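Local coordinates for germination-specific N-acetylmuramoyl-L-alanine amidase, Autolysin (PDB 7RAG), which is a zinc-dependent amidase that probably cleaves the bond between N-acetylmuramic acid and L-alanine in peptidoglycan, and that is allosterically activated by the GerS lipoprotein during spore formation, at residues Asp159-Tyr162 with Leu163-Asp166; Lys133-Ser136 with Lys137-Glu141. All blocks are in the same frame, centred on the assembly; numbering follows the deposited sequence.

Two local contacts in series show short-range bonding at two places around the central mixed sheet of an Amidase_3 family enzyme. Contact 2 comes first along the chain, on helix 130-147, which crosses from strand 122-126 to strand 156-158; contact 1 follows in the loop that leads from strand 156-158 to strand 171-178. Their centres lie about 17 Å apart and their nearest atoms about 9 Å apart, so the two do not touch. Strand 171-178 receives side chains from both. The functional setting differs: the loop of contact 1 runs near the zinc site, whereas the helix of contact 2 lies away from it.

Contact 1 of 2, residues Asp159-Tyr162 with Leu163-Asp166; sequences DDIY and LLKD
Ile-161 and Leu-164 meet side by side across a short 3-10 segment, their side chains pointing the same way. The Leu-164 N-H bonds to Ile-161 O at 3.0 Å, arriving 52° out of the carbonyl plane and so not on a lone pair. With CG1 beside the backbone N (chi1 -48°), Ile-161 turns CG2 to Leu-164 CG at 3.9 Å, while the end of its side chain leads away. Leu-164 itself reaches Phe-105, Ser-171 and Leu-173, while Leu-163 covers Phe-105 and Leu-90.

The second i to i+3 bond runs from Lys-165 N to Tyr-162 O, also 3.0 Å, and a weak one joins Lys-165 N to Ile-161 O. Lys-165 then doubles back over the turn: CG lies 3.4 Å from Ile-161 O, and the chain, extended beyond it, carries CE to 3.3 Å from Asp-159 O. Its methylenes thus run along carbonyl oxygens. Tyr-162 has CG anti to the backbone N (chi1 178°), which swings the ring to the side of its carbonyl carbon, where CD2 stands 4.1 Å from CD2 of Leu-163. The ring also meets Lys-94 in a cation-pi contact.

The turn thus combines two chemistries: Leu-163 and Leu-164 are buried against Phe-105 and its neighbours, Leu-163 about 6 Å from the side chain of zinc ligand His-109, while Lys-94 NZ bonds to the carbonyl oxygens of Tyr-162 and Lys-165.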
loop_
_atom_site.group_PDB
_atom_site.type_symbol
_atom_site.label_atom_id
_atom_site.label_comp_id
_atom_site.label_asym_id
_atom_site.label_seq_id
_atom_site.Cartn_x
_atom_site.Cartn_y
_atom_site.Cartn_z
ATOM N N ASP B 159 -20.950 23.943 24.497
ATOM C CA ASP B 159 -20.410 25.201 24.987
ATOM C C ASP B 159 -20.483 25.264 26.501
ATOM O O ASP B 159 -20.293 26.348 27.070
ATOM C CB ASP B 159 -21.162 26.378 24.388
ATOM C CG ASP B 159 -22.649 26.265 24.606
ATOM O OD1 ASP B 159 -23.080 25.207 25.135
ATOM O OD2 ASP B 159 -23.385 27.220 24.260
ATOM N N ASP B 160 -20.772 24.138 27.161
ATOM C CA ASP B 160 -20.913 24.041 28.607
ATOM C C ASP B 160 -19.887 23.111 29.250
ATOM O O ASP B 160 -19.994 22.832 30.450
ATOM C CB ASP B 160 -22.332 23.571 28.955
ATOM C CG ASP B 160 -22.636 22.171 28.422
ATOM O OD1 ASP B 160 -21.944 21.709 27.482
ATOM O OD2 ASP B 160 -23.571 21.523 28.943
ATOM N N ILE B 161 -18.923 22.595 28.489
ATOM C CA ILE B 161 -17.830 21.809 29.050
ATOM C C ILE B 161 -16.652 22.747 29.274
ATOM O O ILE B 161 -15.963 23.124 28.323
ATOM C CB ILE B 161 -17.416 20.650 28.139
ATOM C CG1 ILE B 161 -18.621 19.844 27.638
ATOM C CG2 ILE B 161 -16.427 19.788 28.878
ATOM C CD1 ILE B 161 -19.211 18.901 28.646
ATOM N N TYR B 162 -16.394 23.083 30.537
ATOM C CA TYR B 162 -15.304 23.992 30.880
ATOM C C TYR B 162 -13.983 23.558 30.263
ATOM O O TYR B 162 -13.276 24.362 29.649
ATOM C CB TYR B 162 -15.173 24.082 32.403
ATOM C CG TYR B 162 -14.051 24.969 32.869
ATOM C CD1 TYR B 162 -13.936 26.266 32.413
ATOM C CD2 TYR B 162 -13.105 24.507 33.760
ATOM C CE1 TYR B 162 -12.914 27.085 32.836
ATOM C CE2 TYR B 162 -12.066 25.320 34.187
ATOM C CZ TYR B 162 -11.978 26.614 33.726
ATOM O OH TYR B 162 -10.945 27.428 34.142
ATOM N N LEU B 163 -13.631 22.287 30.399
ATOM C CA LEU B 163 -12.316 21.873 29.931
ATOM C C LEU B 163 -12.149 21.972 28.421
ATOM O O LEU B 163 -11.015 21.910 27.951
ATOM C CB LEU B 163 -12.014 20.444 30.395
ATOM C CG LEU B 163 -11.964 20.252 31.920
ATOM C CD1 LEU B 163 -11.609 18.829 32.249
ATOM C CD2 LEU B 163 -10.968 21.196 32.559
ATOM N N LEU B 164 -13.218 22.131 27.643
ATOM C CA LEU B 164 -13.050 22.334 26.206
ATOM C C LEU B 164 -13.057 23.800 25.782
ATOM O O LEU B 164 -12.694 24.086 24.636
ATOM C CB LEU B 164 -14.137 21.602 25.418
ATOM C CG LEU B 164 -14.307 20.114 25.638
ATOM C CD1 LEU B 164 -15.528 19.656 24.876
ATOM C CD2 LEU B 164 -13.076 19.375 25.181
ATOM N N LYS B 165 -13.462 24.729 26.656
ATOM C CA LYS B 165 -13.524 26.136 26.285
ATOM C C LYS B 165 -12.124 26.732 26.176
ATOM O O LYS B 165 -11.286 26.529 27.058
ATOM C CB LYS B 165 -14.319 26.929 27.318
ATOM C CG LYS B 165 -15.706 26.429 27.621
ATOM C CD LYS B 165 -16.497 27.496 28.413
ATOM C CE LYS B 165 -17.744 26.892 29.083
ATOM N NZ LYS B 165 -18.429 27.775 30.094
ATOM N N ASP B 166 -11.869 27.441 25.069
ATOM C CA ASP B 166 -10.768 28.401 24.934
ATOM C C ASP B 166 -9.398 27.806 25.265
ATOM O O ASP B 166 -8.632 28.354 26.056
ATOM C CB ASP B 166 -11.044 29.618 25.803
ATOM C CG ASP B 166 -12.290 30.345 25.383
ATOM O OD1 ASP B 166 -12.489 30.515 24.158
ATOM O OD2 ASP B 166 -13.068 30.755 26.275
#

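Contact 2 of 2, residues Lys133-Ser136 with Lys137-Glu141; sequences KELS and KCIQE
Lys-137 packs one turn on from Lys-133 in helix 130-147, the crossover helix of the beta-alpha-beta unit formed with strands 122-126 and 156-158. Its N-H bonds to Lys-133 O at 2.9 Å in the i to i+4 pattern of an alpha-helix. That oxygen has a second donor within the helix: Ser-136 OG, placed between the backbone N and the carbonyl carbon (chi1 77°), donates to it at 2.6 Å, approaching from the same face of its plane as Lys-137 N. The two lysine chains lie side by side, pointing the same way, and their CE atoms come within 4.2 Å. Their NZ atoms stay 5.1 Å apart without touching, and Lys-133 NZ bonds to Gln-130 OE1.

Cys-138 continues the ladder, its N bonding to Glu-134 O. Its CB rests 3.4 Å from Leu-135 O, and the side chain touches Tyr-208 of helix 191-211.

Ile-139 follows on the buried face, with its N bonded to Leu-135 O. Leu-135, CG anti to the backbone N (chi1 171°), meets it obliquely, CD1 to CD1 at 3.7 Å. Both also rest on Val-172, so the pair lies between the helix backbone and strand 171-178.

Gln-140 closes the series. Its amide reaches the sheet side, where OE1 bonds to Thr-123 OG1 and NE2 to Ala-121 O, satisfying both polar ends of a buried side chain. Its backbone N-H, meanwhile, lies nearly along the C=O axis of Ser-136, with N 2.8 Å from Ser-136 O.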
loop_
_atom_site.group_PDB
_atom_site.type_symbol
_atom_site.label_atom_id
_atom_site.label_comp_id
_atom_site.label_asym_id
_atom_site.label_seq_id
_atom_site.Cartn_x
_atom_site.Cartn_y
_atom_site.Cartn_z
ATOM N N LYS B 133 -13.555 20.307 15.618
ATOM C CA LYS B 133 -14.625 19.614 14.914
ATOM C C LYS B 133 -14.059 18.571 13.957
ATOM O O LYS B 133 -14.552 17.434 13.903
ATOM C CB LYS B 133 -15.517 20.611 14.180
ATOM C CG LYS B 133 -16.859 19.998 13.741
ATOM C CD LYS B 133 -17.755 20.992 12.988
ATOM C CE LYS B 133 -17.180 21.297 11.609
ATOM N NZ LYS B 133 -17.733 22.526 10.969
ATOM N N GLU B 134 -12.996 18.920 13.227
ATOM C CA GLU B 134 -12.370 17.940 12.343
ATOM C C GLU B 134 -11.867 16.737 13.134
ATOM O O GLU B 134 -12.107 15.582 12.756
ATOM C CB GLU B 134 -11.214 18.572 11.565
ATOM C CG GLU B 134 -11.580 19.748 10.695
ATOM C CD GLU B 134 -10.348 20.441 10.083
ATOM O OE1 GLU B 134 -9.202 19.924 10.260
ATOM O OE2 GLU B 134 -10.542 21.504 9.431
ATOM N N LEU B 135 -11.163 16.992 14.235
ATOM C CA LEU B 135 -10.638 15.893 15.048
ATOM C C LEU B 135 -11.766 15.022 15.557
ATOM O O LEU B 135 -11.695 13.781 15.492
ATOM C CB LEU B 135 -9.827 16.432 16.223
ATOM C CG LEU B 135 -9.369 15.443 17.304
ATOM C CD1 LEU B 135 -8.402 14.395 16.792
ATOM C CD2 LEU B 135 -8.704 16.229 18.384
ATOM N N SER B 136 -12.826 15.664 16.043
ATOM C CA SER B 136 -13.956 14.918 16.557
ATOM C C SER B 136 -14.528 14.032 15.473
ATOM O O SER B 136 -14.828 12.865 15.729
ATOM C CB SER B 136 -15.012 15.872 17.105
ATOM O OG SER B 136 -15.756 16.461 16.051
ATOM N N LYS B 137 -14.669 14.568 14.250
ATOM C CA LYS B 137 -15.213 13.777 13.148
ATOM C C LYS B 137 -14.334 12.565 12.860
ATOM O O LYS B 137 -14.843 11.464 12.624
ATOM C CB LYS B 137 -15.359 14.638 11.892
ATOM C CG LYS B 137 -16.492 15.652 11.921
ATOM C CD LYS B 137 -16.623 16.339 10.562
ATOM C CE LYS B 137 -17.790 17.304 10.509
ATOM N NZ LYS B 137 -18.065 17.815 9.112
ATOM N N CYS B 138 -13.010 12.750 12.863
ATOM C CA CYS B 138 -12.110 11.610 12.660
ATOM C C CYS B 138 -12.342 10.528 13.712
ATOM O O CYS B 138 -12.460 9.332 13.395
ATOM C CB CYS B 138 -10.650 12.066 12.694
ATOM S SG CYS B 138 -10.139 13.046 11.272
ATOM N N ILE B 139 -12.438 10.939 14.973
ATOM C CA ILE B 139 -12.618 9.962 16.037
ATOM C C ILE B 139 -13.994 9.307 15.944
ATOM O O ILE B 139 -14.125 8.100 16.147
ATOM C CB ILE B 139 -12.371 10.622 17.398
ATOM C CG1 ILE B 139 -10.894 10.954 17.512
ATOM C CG2 ILE B 139 -12.852 9.725 18.499
ATOM C CD1 ILE B 139 -10.590 11.953 18.571
ATOM N N GLN B 140 -15.035 10.079 15.627
ATOM C CA GLN B 140 -16.372 9.498 15.525
ATOM C C GLN B 140 -16.454 8.493 14.385
ATOM O O GLN B 140 -17.063 7.424 14.534
ATOM C CB GLN B 140 -17.422 10.592 15.345
ATOM C CG GLN B 140 -18.843 10.100 15.518
ATOM C CD GLN B 140 -19.131 9.600 16.915
ATOM O OE1 GLN B 140 -18.811 10.266 17.898
ATOM N NE2 GLN B 140 -19.737 8.423 17.014
ATOM N N GLU B 141 -15.836 8.806 13.244
ATOM C CA GLU B 141 -15.767 7.847 12.142
ATOM C C GLU B 141 -15.068 6.555 12.565
ATOM O O GLU B 141 -15.534 5.455 12.241
ATOM C CB GLU B 141 -15.044 8.471 10.947
ATOM C CG GLU B 141 -15.944 9.083 9.901
ATOM C CD GLU B 141 -15.306 10.303 9.256
ATOM O OE1 GLU B 141 -14.063 10.454 9.406
ATOM O OE2 GLU B 141 -16.045 11.114 8.627
#